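Local coordinates for transferrin binding protein B (Actinobacillus suis, PDB 3PQU) that binds the iron carrier transferrin at the bacterial outer membrane as a surface lipoprotein, probably serving iron acquisition from the porcine host, at residues D207-D212 / G226-S231; G244-N249 / K262-E267; K115-Y120 / A323-N328; P287-S292 / K316-V321. One frame throughout, in Å; residues are numbered along the deposited sequence.

Contact 1: residues D207-D212 / G226-S231; sequences DNVNRD and GVAHSS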
# COMPACT_ATOMS: atom_id res chain seq x y z
N ASP A 207 -28.94 -6.78 -0.19
CA ASP A 207 -29.13 -7.70 -1.32
C ASP A 207 -29.68 -9.03 -0.78
O ASP A 207 -29.22 -9.52 0.27
CB ASP A 207 -27.77 -7.89 -2.03
CG ASP A 207 -27.90 -8.26 -3.50
OD1 ASP A 207 -29.03 -8.35 -4.06
OD2 ASP A 207 -26.84 -8.47 -4.13
N ASN A 208 -30.67 -9.60 -1.46
CA ASN A 208 -31.27 -10.87 -1.05
C ASN A 208 -30.45 -12.07 -1.53
O ASN A 208 -30.81 -12.73 -2.49
CB ASN A 208 -32.72 -10.96 -1.55
CG ASN A 208 -33.63 -9.92 -0.91
OD1 ASN A 208 -33.33 -9.39 0.17
ND2 ASN A 208 -34.75 -9.63 -1.56
N VAL A 209 -29.33 -12.34 -0.88
CA VAL A 209 -28.44 -13.40 -1.31
C VAL A 209 -28.33 -14.46 -0.21
O VAL A 209 -28.83 -14.26 0.89
CB VAL A 209 -27.06 -12.83 -1.61
CG1 VAL A 209 -27.15 -11.88 -2.79
CG2 VAL A 209 -26.52 -12.12 -0.37
N ASN A 210 -27.71 -15.59 -0.52
CA ASN A 210 -27.45 -16.64 0.48
C ASN A 210 -26.38 -16.22 1.49
O ASN A 210 -25.22 -16.01 1.14
CB ASN A 210 -27.02 -17.94 -0.22
CG ASN A 210 -26.52 -19.00 0.77
OD1 ASN A 210 -27.10 -19.20 1.84
ND2 ASN A 210 -25.43 -19.69 0.41
N ARG A 211 -26.77 -16.11 2.76
CA ARG A 211 -25.83 -15.71 3.80
C ARG A 211 -25.43 -16.80 4.81
O ARG A 211 -24.40 -16.66 5.49
CB ARG A 211 -26.37 -14.49 4.54
CG ARG A 211 -26.68 -13.36 3.58
CD ARG A 211 -26.83 -12.03 4.24
NE ARG A 211 -27.29 -11.03 3.29
CZ ARG A 211 -26.51 -10.15 2.68
NH1 ARG A 211 -25.20 -10.13 2.94
NH2 ARG A 211 -27.03 -9.29 1.82
N ASP A 212 -26.20 -17.87 4.90
CA ASP A 212 -25.98 -18.80 6.00
C ASP A 212 -25.87 -20.29 5.65
O ASP A 212 -25.87 -21.13 6.53
CB ASP A 212 -27.03 -18.58 7.09
CG ASP A 212 -28.41 -18.42 6.53
OD1 ASP A 212 -28.73 -19.10 5.53
OD2 ASP A 212 -29.18 -17.62 7.11
N GLY A 226 -22.76 -21.22 -3.95
CA GLY A 226 -21.99 -20.06 -3.53
C GLY A 226 -22.59 -19.27 -2.37
O GLY A 226 -23.79 -19.39 -2.07
N VAL A 227 -21.76 -18.47 -1.73
CA VAL A 227 -22.19 -17.62 -0.62
C VAL A 227 -22.13 -16.12 -0.99
O VAL A 227 -21.14 -15.64 -1.56
CB VAL A 227 -21.32 -17.87 0.65
CG1 VAL A 227 -21.71 -16.88 1.76
CG2 VAL A 227 -21.48 -19.31 1.15
N ALA A 228 -23.20 -15.39 -0.66
CA ALA A 228 -23.25 -13.94 -0.82
C ALA A 228 -22.62 -13.45 -2.12
O ALA A 228 -23.01 -13.86 -3.20
CB ALA A 228 -22.60 -13.23 0.39
N HIS A 229 -21.65 -12.54 -1.99
CA HIS A 229 -21.00 -11.95 -3.14
C HIS A 229 -19.55 -12.43 -3.23
O HIS A 229 -18.68 -12.03 -2.44
CB HIS A 229 -21.06 -10.42 -3.08
CG HIS A 229 -22.45 -9.90 -2.86
ND1 HIS A 229 -22.94 -9.61 -1.60
CD2 HIS A 229 -23.45 -9.64 -3.73
CE1 HIS A 229 -24.20 -9.20 -1.71
NE2 HIS A 229 -24.53 -9.21 -3.00
N SER A 230 -19.30 -13.30 -4.20
CA SER A 230 -18.00 -13.96 -4.30
C SER A 230 -17.18 -13.38 -5.45
O SER A 230 -17.72 -12.88 -6.45
CB SER A 230 -18.18 -15.48 -4.45
OG SER A 230 -18.89 -15.77 -5.65
N SER A 231 -15.87 -13.45 -5.30
CA SER A 231 -14.97 -12.94 -6.32
C SER A 231 -13.94 -14.00 -6.67
O SER A 231 -13.55 -14.82 -5.83
CB SER A 231 -14.28 -11.66 -5.83
OG SER A 231 -13.38 -11.91 -4.77
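His229 and Asp207 form a buried His-carboxylate hydrogen bond in which NE2 of His229 meets OD2 of Asp207 at 2.7 Å on the anti side of the carboxylate. The bond is nearly straight (174°); OD2 lies in the imidazole plane, while NE2 sits 19° out of the carboxylate plane. The pair ties the long loop after strand 170-183 to the start of strand 229-236 in the N-lobe beta-barrel region. With CG anti to the backbone N (chi1 -154°), the Asp207 carboxylate is set against the histidine. Its OD1 makes a salt bridge with Arg248, while Trp176 and Phe178 pack edge-to-face with the imidazole, so both ring and carboxylate have further partners. Val209 crosses the histidine at about a right angle, with CG1 3.7 Å from His229 NE2; its CG2 reaches Ala228 CB at 4.1 Å and also sits over the centre of the Arg211 guanidinium. That guanidinium donates through NH2 to Asp207 O and forms a salt bridge through NH1 with Asp113. Farther along, the backbone N of Ala228 donates to Asn210 O. The Asn210 amide, also bonded to His213 O, gives ND2 to Gly226 O at 3.0 Å, with the acceptor in the amide plane.

Contact 2: residues G244-N249 / K262-E267; sequences GSLYRN and KRYSIE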
# COMPACT_ATOMS: atom_id res chain seq x y z
N GLY A 244 -10.64 -11.12 -13.74
CA GLY A 244 -11.45 -11.67 -12.67
C GLY A 244 -12.93 -11.57 -12.93
O GLY A 244 -13.37 -11.01 -13.95
N SER A 245 -13.70 -12.08 -11.98
CA SER A 245 -15.15 -12.15 -12.10
C SER A 245 -15.78 -11.87 -10.74
O SER A 245 -15.27 -12.31 -9.71
CB SER A 245 -15.54 -13.56 -12.57
OG SER A 245 -15.14 -13.78 -13.90
N LEU A 246 -16.90 -11.17 -10.73
CA LEU A 246 -17.65 -10.96 -9.49
C LEU A 246 -19.05 -11.52 -9.63
O LEU A 246 -19.74 -11.19 -10.60
CB LEU A 246 -17.73 -9.47 -9.14
CG LEU A 246 -16.41 -8.68 -9.21
CD1 LEU A 246 -16.67 -7.20 -8.87
CD2 LEU A 246 -15.39 -9.26 -8.26
N TYR A 247 -19.46 -12.33 -8.65
CA TYR A 247 -20.70 -13.09 -8.73
C TYR A 247 -21.68 -12.72 -7.61
O TYR A 247 -21.26 -12.39 -6.50
CB TYR A 247 -20.41 -14.59 -8.61
CG TYR A 247 -19.56 -15.16 -9.72
CD1 TYR A 247 -20.15 -15.65 -10.88
CD2 TYR A 247 -18.18 -15.23 -9.59
CE1 TYR A 247 -19.38 -16.19 -11.91
CE2 TYR A 247 -17.39 -15.78 -10.61
CZ TYR A 247 -18.00 -16.25 -11.76
OH TYR A 247 -17.23 -16.79 -12.77
N ARG A 248 -22.97 -12.82 -7.91
CA ARG A 248 -24.02 -12.72 -6.90
C ARG A 248 -24.62 -14.11 -6.73
O ARG A 248 -25.08 -14.74 -7.70
CB ARG A 248 -25.11 -11.72 -7.33
CG ARG A 248 -26.29 -11.56 -6.35
CD ARG A 248 -27.48 -10.83 -7.01
NE ARG A 248 -28.56 -10.51 -6.08
CZ ARG A 248 -29.63 -11.27 -5.87
NH1 ARG A 248 -29.77 -12.42 -6.53
NH2 ARG A 248 -30.58 -10.90 -5.02
N ASN A 249 -24.58 -14.61 -5.50
CA ASN A 249 -25.07 -15.96 -5.21
C ASN A 249 -26.41 -15.89 -4.50
O ASN A 249 -26.46 -15.63 -3.30
CB ASN A 249 -24.04 -16.70 -4.36
CG ASN A 249 -22.70 -16.80 -5.06
OD1 ASN A 249 -22.58 -17.49 -6.06
ND2 ASN A 249 -21.71 -16.07 -4.57
N LYS A 262 -23.12 -13.77 -12.80
CA LYS A 262 -21.93 -12.95 -12.89
C LYS A 262 -22.37 -11.50 -13.13
O LYS A 262 -23.05 -11.21 -14.11
CB LYS A 262 -21.00 -13.42 -14.01
CG LYS A 262 -19.69 -12.63 -14.04
CD LYS A 262 -18.85 -12.94 -15.28
CE LYS A 262 -18.52 -14.41 -15.36
NZ LYS A 262 -17.54 -14.71 -16.46
N ARG A 263 -21.97 -10.61 -12.23
CA ARG A 263 -22.28 -9.19 -12.33
C ARG A 263 -21.18 -8.40 -13.06
O ARG A 263 -21.47 -7.41 -13.73
CB ARG A 263 -22.44 -8.58 -10.93
CG ARG A 263 -23.66 -9.04 -10.18
CD ARG A 263 -24.89 -8.37 -10.73
NE ARG A 263 -25.85 -8.06 -9.68
CZ ARG A 263 -27.13 -7.79 -9.90
NH1 ARG A 263 -27.61 -7.81 -11.14
NH2 ARG A 263 -27.94 -7.53 -8.88
N TYR A 264 -19.93 -8.82 -12.91
CA TYR A 264 -18.81 -8.07 -13.49
C TYR A 264 -17.66 -8.96 -13.96
O TYR A 264 -17.41 -10.02 -13.37
CB TYR A 264 -18.23 -7.11 -12.46
CG TYR A 264 -18.98 -5.82 -12.27
CD1 TYR A 264 -18.87 -4.77 -13.19
CD2 TYR A 264 -19.79 -5.63 -11.14
CE1 TYR A 264 -19.57 -3.59 -13.00
CE2 TYR A 264 -20.47 -4.48 -10.95
CZ TYR A 264 -20.36 -3.44 -11.87
OH TYR A 264 -21.04 -2.28 -11.64
N SER A 265 -16.99 -8.52 -15.02
CA SER A 265 -15.67 -9.05 -15.41
C SER A 265 -14.65 -7.97 -15.11
O SER A 265 -14.91 -6.78 -15.29
CB SER A 265 -15.59 -9.37 -16.93
OG SER A 265 -16.46 -10.42 -17.31
N ILE A 266 -13.44 -8.36 -14.75
CA ILE A 266 -12.46 -7.36 -14.38
C ILE A 266 -11.18 -7.55 -15.18
O ILE A 266 -10.78 -8.68 -15.47
CB ILE A 266 -12.17 -7.44 -12.86
CG1 ILE A 266 -13.36 -6.88 -12.08
CG2 ILE A 266 -10.88 -6.73 -12.52
CD1 ILE A 266 -13.19 -6.95 -10.59
N GLU A 267 -10.54 -6.45 -15.59
CA GLU A 267 -9.23 -6.56 -16.20
C GLU A 267 -8.36 -5.46 -15.62
O GLU A 267 -8.85 -4.36 -15.33
CB GLU A 267 -9.30 -6.50 -17.74
CG GLU A 267 -9.87 -5.21 -18.31
CD GLU A 267 -9.85 -5.18 -19.83
OE1 GLU A 267 -9.79 -6.27 -20.45
OE2 GLU A 267 -9.89 -4.07 -20.41
O HOH W 1 -15.42 -13.17 -16.62
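The Tyr247 ring slants across the Lys262 side chain: CD1 and CE1 lie against the lysine CA and CB, and OH comes 3.7 Å from Lys262 CE. Leu246 CD1 lies against Tyr264 CB and, a little farther off, ring atom CD2; Phe311 packs edge-to-face with the Tyr264 ring from outside the hairpin. The guanidinium groups of Arg248 and Arg263 are turned 65° to each other on chains that run side by side, with Arg248 CD 3.8 Å from Arg263 NH2. These groups stand on strands 241-249 and 260-271, an antiparallel hairpin of the barrel wall, with Tyr247 on one face and Tyr264 on the other. Gly244 and Ile266 exchange two backbone bonds, and Leu246 N donates to Tyr264 O. A classic beta bulge follows: Leu246 O takes Arg263 N at 2.8 Å and, weakly, Tyr264 N at 3.3 Å, shifting the register by one. On the Leu246 face, CD1 of that leucine meets Ile266 CD1 at 3.9 Å. On the Tyr247 face, a bend in the lysine chain at chi3 (-58°) sets CE near Ser245 OG, and a water joins Lys262 NZ (2.6 Å), Ser245 OG and Ser265 OG (3.0 Å). This water accepts from the lysine and donates to Ser265, whose hydroxyl also bonds Glu282. Arg248 NE and Arg263 NH2 are 4.1 Å apart; their like charges are probably eased by the Asp207 salt bridge to Arg248 and by the cation-pi contact of Arg263 with Phe289.

Contact 3: residues K115-Y120 / A323-N328; sequences KRNLQY and AAKSEN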
# COMPACT_ATOMS: atom_id res chain seq x y z
N LYS A 115 -17.77 -14.78 7.72
CA LYS A 115 -16.57 -15.52 8.13
C LYS A 115 -15.59 -15.44 6.97
O LYS A 115 -15.73 -16.13 5.96
CB LYS A 115 -16.89 -16.99 8.45
CG LYS A 115 -17.84 -17.18 9.62
CD LYS A 115 -18.26 -18.65 9.78
CE LYS A 115 -19.19 -18.80 10.99
NZ LYS A 115 -19.68 -20.20 11.15
N ARG A 116 -14.62 -14.55 7.10
CA ARG A 116 -13.74 -14.24 5.98
C ARG A 116 -12.30 -14.30 6.48
O ARG A 116 -11.80 -13.37 7.11
CB ARG A 116 -14.05 -12.85 5.43
CG ARG A 116 -15.52 -12.64 5.03
CD ARG A 116 -15.67 -11.27 4.39
NE ARG A 116 -17.04 -11.00 3.96
CZ ARG A 116 -17.38 -9.95 3.22
NH1 ARG A 116 -16.45 -9.08 2.84
NH2 ARG A 116 -18.66 -9.77 2.88
N ASN A 117 -11.65 -15.40 6.17
CA ASN A 117 -10.34 -15.70 6.74
C ASN A 117 -9.20 -15.08 5.95
O ASN A 117 -8.59 -15.75 5.11
CB ASN A 117 -10.14 -17.22 6.83
CG ASN A 117 -8.85 -17.62 7.56
OD1 ASN A 117 -8.49 -17.03 8.58
ND2 ASN A 117 -8.17 -18.63 7.03
N LEU A 118 -8.93 -13.80 6.19
CA LEU A 118 -7.82 -13.09 5.56
C LEU A 118 -6.84 -12.70 6.64
O LEU A 118 -7.23 -12.43 7.77
CB LEU A 118 -8.31 -11.84 4.83
CG LEU A 118 -9.36 -12.14 3.77
CD1 LEU A 118 -9.98 -10.85 3.22
CD2 LEU A 118 -8.72 -12.97 2.68
N GLN A 119 -5.56 -12.67 6.30
CA GLN A 119 -4.54 -12.36 7.29
C GLN A 119 -4.06 -10.92 7.19
O GLN A 119 -3.67 -10.33 8.19
CB GLN A 119 -3.35 -13.33 7.16
CG GLN A 119 -2.22 -12.99 8.10
CD GLN A 119 -1.08 -14.01 8.09
OE1 GLN A 119 -1.03 -14.91 7.24
NE2 GLN A 119 -0.18 -13.89 9.06
N TYR A 120 -4.07 -10.36 5.99
CA TYR A 120 -3.48 -9.05 5.75
C TYR A 120 -4.52 -8.00 5.34
O TYR A 120 -4.24 -6.81 5.26
CB TYR A 120 -2.40 -9.16 4.67
CG TYR A 120 -1.27 -10.09 5.07
CD1 TYR A 120 -0.28 -9.67 5.96
CD2 TYR A 120 -1.19 -11.39 4.56
CE1 TYR A 120 0.76 -10.52 6.36
CE2 TYR A 120 -0.14 -12.25 4.95
CZ TYR A 120 0.82 -11.80 5.85
OH TYR A 120 1.86 -12.62 6.23
N ALA A 323 -11.84 -8.28 -2.15
CA ALA A 323 -10.69 -8.79 -1.42
C ALA A 323 -10.63 -10.27 -1.68
O ALA A 323 -11.66 -10.92 -1.76
CB ALA A 323 -10.84 -8.53 0.08
N ALA A 324 -9.43 -10.82 -1.81
CA ALA A 324 -9.30 -12.23 -2.14
C ALA A 324 -7.91 -12.74 -1.72
O ALA A 324 -6.97 -11.96 -1.56
CB ALA A 324 -9.52 -12.43 -3.66
N LYS A 325 -7.78 -14.05 -1.55
CA LYS A 325 -6.49 -14.62 -1.21
C LYS A 325 -6.18 -15.80 -2.09
O LYS A 325 -7.08 -16.44 -2.62
CB LYS A 325 -6.41 -15.01 0.26
CG LYS A 325 -7.26 -16.18 0.66
CD LYS A 325 -6.87 -16.64 2.06
CE LYS A 325 -7.91 -17.62 2.61
NZ LYS A 325 -7.67 -18.02 4.04
N SER A 326 -4.89 -16.09 -2.26
CA SER A 326 -4.49 -17.21 -3.07
C SER A 326 -4.28 -18.37 -2.14
O SER A 326 -4.17 -18.19 -0.92
CB SER A 326 -3.20 -16.90 -3.83
OG SER A 326 -2.12 -16.75 -2.93
N GLU A 327 -4.27 -19.56 -2.71
CA GLU A 327 -3.82 -20.71 -1.97
C GLU A 327 -2.32 -20.56 -1.96
O GLU A 327 -1.72 -20.07 -2.91
CB GLU A 327 -4.31 -22.03 -2.57
CG GLU A 327 -3.74 -22.38 -3.93
CD GLU A 327 -4.45 -23.57 -4.56
OE1 GLU A 327 -5.58 -23.88 -4.13
OE2 GLU A 327 -3.89 -24.18 -5.50
N ASN A 328 -1.73 -20.99 -0.86
CA ASN A 328 -0.50 -20.42 -0.31
C ASN A 328 0.77 -20.41 -1.16
O ASN A 328 0.73 -20.26 -2.38
CB ASN A 328 -0.23 -21.09 1.04
CG ASN A 328 0.04 -22.58 0.91
OD1 ASN A 328 0.66 -23.03 -0.06
ND2 ASN A 328 -0.41 -23.35 1.89
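Asn117, just after Arg116 with its salt bridge to Asp177 of strand 170-183, meets Lys325 through its backbone carbonyl: the ammonium NZ of Lys325 donates to Asn117 O at 2.7 Å, in the carbonyl plane and with a C=O...N angle of 155°. Asn117 is the centre of an inverse gamma turn, closed by a weak bond from Leu118 N to Arg116 O. The lysine reaches this carbonyl on a chain extended beyond CG, after a first torsion (chi1 69°) that sets CG between its backbone N and carbonyl carbon. Lys325 CE also approaches Asn117 O, at 3.2 Å. Here a loop of the N-lobe handle, between strands 103-105 and 121-128, lies against strand 318-326 of the N-lobe barrel, so the contact joins two regions more than 200 residues apart in the chain. Next in sequence, Leu118 presents its two methyl branches to the strand. CD1 rests on Ala323 CB at 4.0 Å, while CD2 lies 3.9 Å from Lys325 CB and 4.1 Å from Lys325 CG, so the aliphatic part of the lysine packs on the leucine as its tip grips the preceding carbonyl. A glycerol, probably from the crystallisation liquor, lies about 3 Å from the Lys325 side chain (nearest atoms). Beyond Leu118, the backbone N atoms of Gln119 and Tyr120 donate to the carboxylate of Glu306, one to each oxygen.

Contact 4: residues P287-S292 / K316-V321; sequences PIFTDS and KSLFAV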
# COMPACT_ATOMS: atom_id res chain seq x y z
N PRO A 287 -29.66 -0.34 -13.83
CA PRO A 287 -29.38 1.08 -13.54
C PRO A 287 -28.24 1.30 -12.55
O PRO A 287 -27.70 2.41 -12.52
CB PRO A 287 -30.70 1.61 -12.96
CG PRO A 287 -31.44 0.37 -12.49
CD PRO A 287 -31.00 -0.76 -13.37
N ILE A 288 -27.85 0.30 -11.77
CA ILE A 288 -26.71 0.55 -10.89
C ILE A 288 -25.45 -0.25 -11.18
O ILE A 288 -24.35 0.26 -10.97
CB ILE A 288 -27.06 0.49 -9.38
CG1 ILE A 288 -27.46 -0.90 -8.97
CG2 ILE A 288 -28.19 1.47 -9.04
CD1 ILE A 288 -27.61 -1.06 -7.40
N PHE A 289 -25.59 -1.48 -11.66
CA PHE A 289 -24.42 -2.31 -11.97
C PHE A 289 -23.92 -2.02 -13.39
O PHE A 289 -24.22 -2.74 -14.35
CB PHE A 289 -24.72 -3.80 -11.71
CG PHE A 289 -25.03 -4.09 -10.26
CD1 PHE A 289 -24.02 -4.07 -9.31
CD2 PHE A 289 -26.33 -4.29 -9.83
CE1 PHE A 289 -24.30 -4.29 -7.94
CE2 PHE A 289 -26.62 -4.52 -8.46
CZ PHE A 289 -25.60 -4.52 -7.54
N THR A 290 -23.17 -0.92 -13.50
CA THR A 290 -22.74 -0.40 -14.79
C THR A 290 -21.21 -0.44 -14.88
O THR A 290 -20.56 -0.82 -13.91
CB THR A 290 -23.17 1.05 -14.95
OG1 THR A 290 -22.79 1.76 -13.76
CG2 THR A 290 -24.70 1.16 -15.15
N ASP A 291 -20.66 0.01 -16.01
CA ASP A 291 -19.22 -0.06 -16.28
C ASP A 291 -18.44 0.93 -15.44
O ASP A 291 -18.96 1.99 -15.10
CB ASP A 291 -18.92 0.28 -17.76
CG ASP A 291 -19.42 -0.76 -18.72
OD1 ASP A 291 -19.60 -1.94 -18.29
OD2 ASP A 291 -19.60 -0.41 -19.91
N SER A 292 -17.18 0.60 -15.17
CA SER A 292 -16.27 1.52 -14.50
C SER A 292 -14.91 1.55 -15.18
O SER A 292 -14.36 0.49 -15.45
CB SER A 292 -16.01 1.09 -13.03
OG SER A 292 -14.96 1.92 -12.47
N LYS A 316 -21.41 7.09 -11.70
CA LYS A 316 -21.47 7.33 -10.23
C LYS A 316 -22.62 6.59 -9.50
O LYS A 316 -23.06 7.01 -8.43
CB LYS A 316 -21.54 8.84 -9.96
CG LYS A 316 -20.39 9.63 -10.63
CD LYS A 316 -20.44 11.10 -10.26
CE LYS A 316 -19.17 11.82 -10.68
NZ LYS A 316 -18.77 11.45 -12.06
N SER A 317 -23.09 5.49 -10.07
CA SER A 317 -24.19 4.74 -9.49
C SER A 317 -23.73 3.79 -8.39
O SER A 317 -24.55 3.28 -7.64
CB SER A 317 -24.88 3.91 -10.56
OG SER A 317 -23.95 3.02 -11.17
N LEU A 318 -22.42 3.53 -8.31
CA LEU A 318 -21.91 2.41 -7.50
C LEU A 318 -20.46 2.56 -7.04
O LEU A 318 -19.56 2.85 -7.85
CB LEU A 318 -22.03 1.08 -8.26
CG LEU A 318 -21.96 -0.18 -7.37
CD1 LEU A 318 -23.34 -0.53 -6.88
CD2 LEU A 318 -21.41 -1.37 -8.13
N PHE A 319 -20.25 2.33 -5.75
CA PHE A 319 -18.90 2.18 -5.18
C PHE A 319 -18.78 0.73 -4.71
O PHE A 319 -19.62 0.27 -3.94
CB PHE A 319 -18.67 3.18 -4.01
CG PHE A 319 -17.34 2.96 -3.27
CD1 PHE A 319 -16.12 3.27 -3.88
CD2 PHE A 319 -17.32 2.41 -1.99
CE1 PHE A 319 -14.91 3.05 -3.22
CE2 PHE A 319 -16.11 2.19 -1.31
CZ PHE A 319 -14.91 2.51 -1.94
N ALA A 320 -17.76 0.02 -5.20
CA ALA A 320 -17.57 -1.40 -4.90
C ALA A 320 -16.16 -1.65 -4.36
O ALA A 320 -15.23 -0.95 -4.74
CB ALA A 320 -17.78 -2.25 -6.15
N VAL A 321 -16.03 -2.65 -3.48
CA VAL A 321 -14.72 -3.09 -3.01
C VAL A 321 -14.64 -4.62 -3.19
O VAL A 321 -15.64 -5.27 -3.41
CB VAL A 321 -14.49 -2.71 -1.53
CG1 VAL A 321 -14.60 -1.20 -1.34
CG2 VAL A 321 -15.47 -3.45 -0.60
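Leu318 sets its two methyl groups against the CD1 and CE1 atoms of the Phe289 ring, crossing it obliquely: CD2 is 3.9 Å from Phe289 CD1, and CD1 is 4.0 Å from Phe289 CE1. CG of Leu318 is anti to the backbone N (chi1 -161°), which carries it toward the 287-292 loop, and Leu318 CD1 also reaches Ile288 CD1 at 4.3 Å. Ile288 packs on the phenylalanine as well, its CG1 3.6 Å above the ring plane and offset toward the rim. Phe178 adds an edge-to-face contact with the Phe289 ring and Arg263 a cation-pi contact. The polar half of the contact centres on the buried Ser317 hydroxyl. Ser317 OG lies 2.8 Å from Ile288 O, a possible hydrogen bond, not settled because the one hydroxyl proton has another acceptor within reach; Thr290 OG1 is 3.1 Å from Ser317 OG. Asn315 OD1 is the main partner of the Thr290 hydroxyl and competes with Ile288 O for the Ser317 proton; Thr313 OG1 also bonds Ser317 OG. Phe289 is itself the centre of an inverse gamma turn, closed by a weak bond from Thr290 N to Ile288 O, the same carbonyl that Ser317 approaches. The contact thus fastens the loop between strands 274-281 and 292-300 to the start of strand 318-326, as a connecting loop packed on the end of an antiparallel beta-barrel.

Overall arrangement
All four contacts reach one curled antiparallel sheet, the N-lobe barrel. Contacts 1 and 2 share neighbouring strands, 229-236 and 241-249, with centres 13 Å apart; Tyr247 N lies 2.9 Å from Ser230 O, a probable hydrogen bond, and Asn249 N lies 2.9 Å from Ala228 O, probably another. Contact 2 meets contact 4, 12 Å away between centres, where Tyr264 OH is 2.7 Å from Thr290 O. Contacts 3 and 4 use successive parts of strand 318-326, their centres 24 Å apart. Only contact 3 has a segment of its own in the handle; it touches contact 1 through Ser231 OG and Ala323 O, 3.6 Å apart.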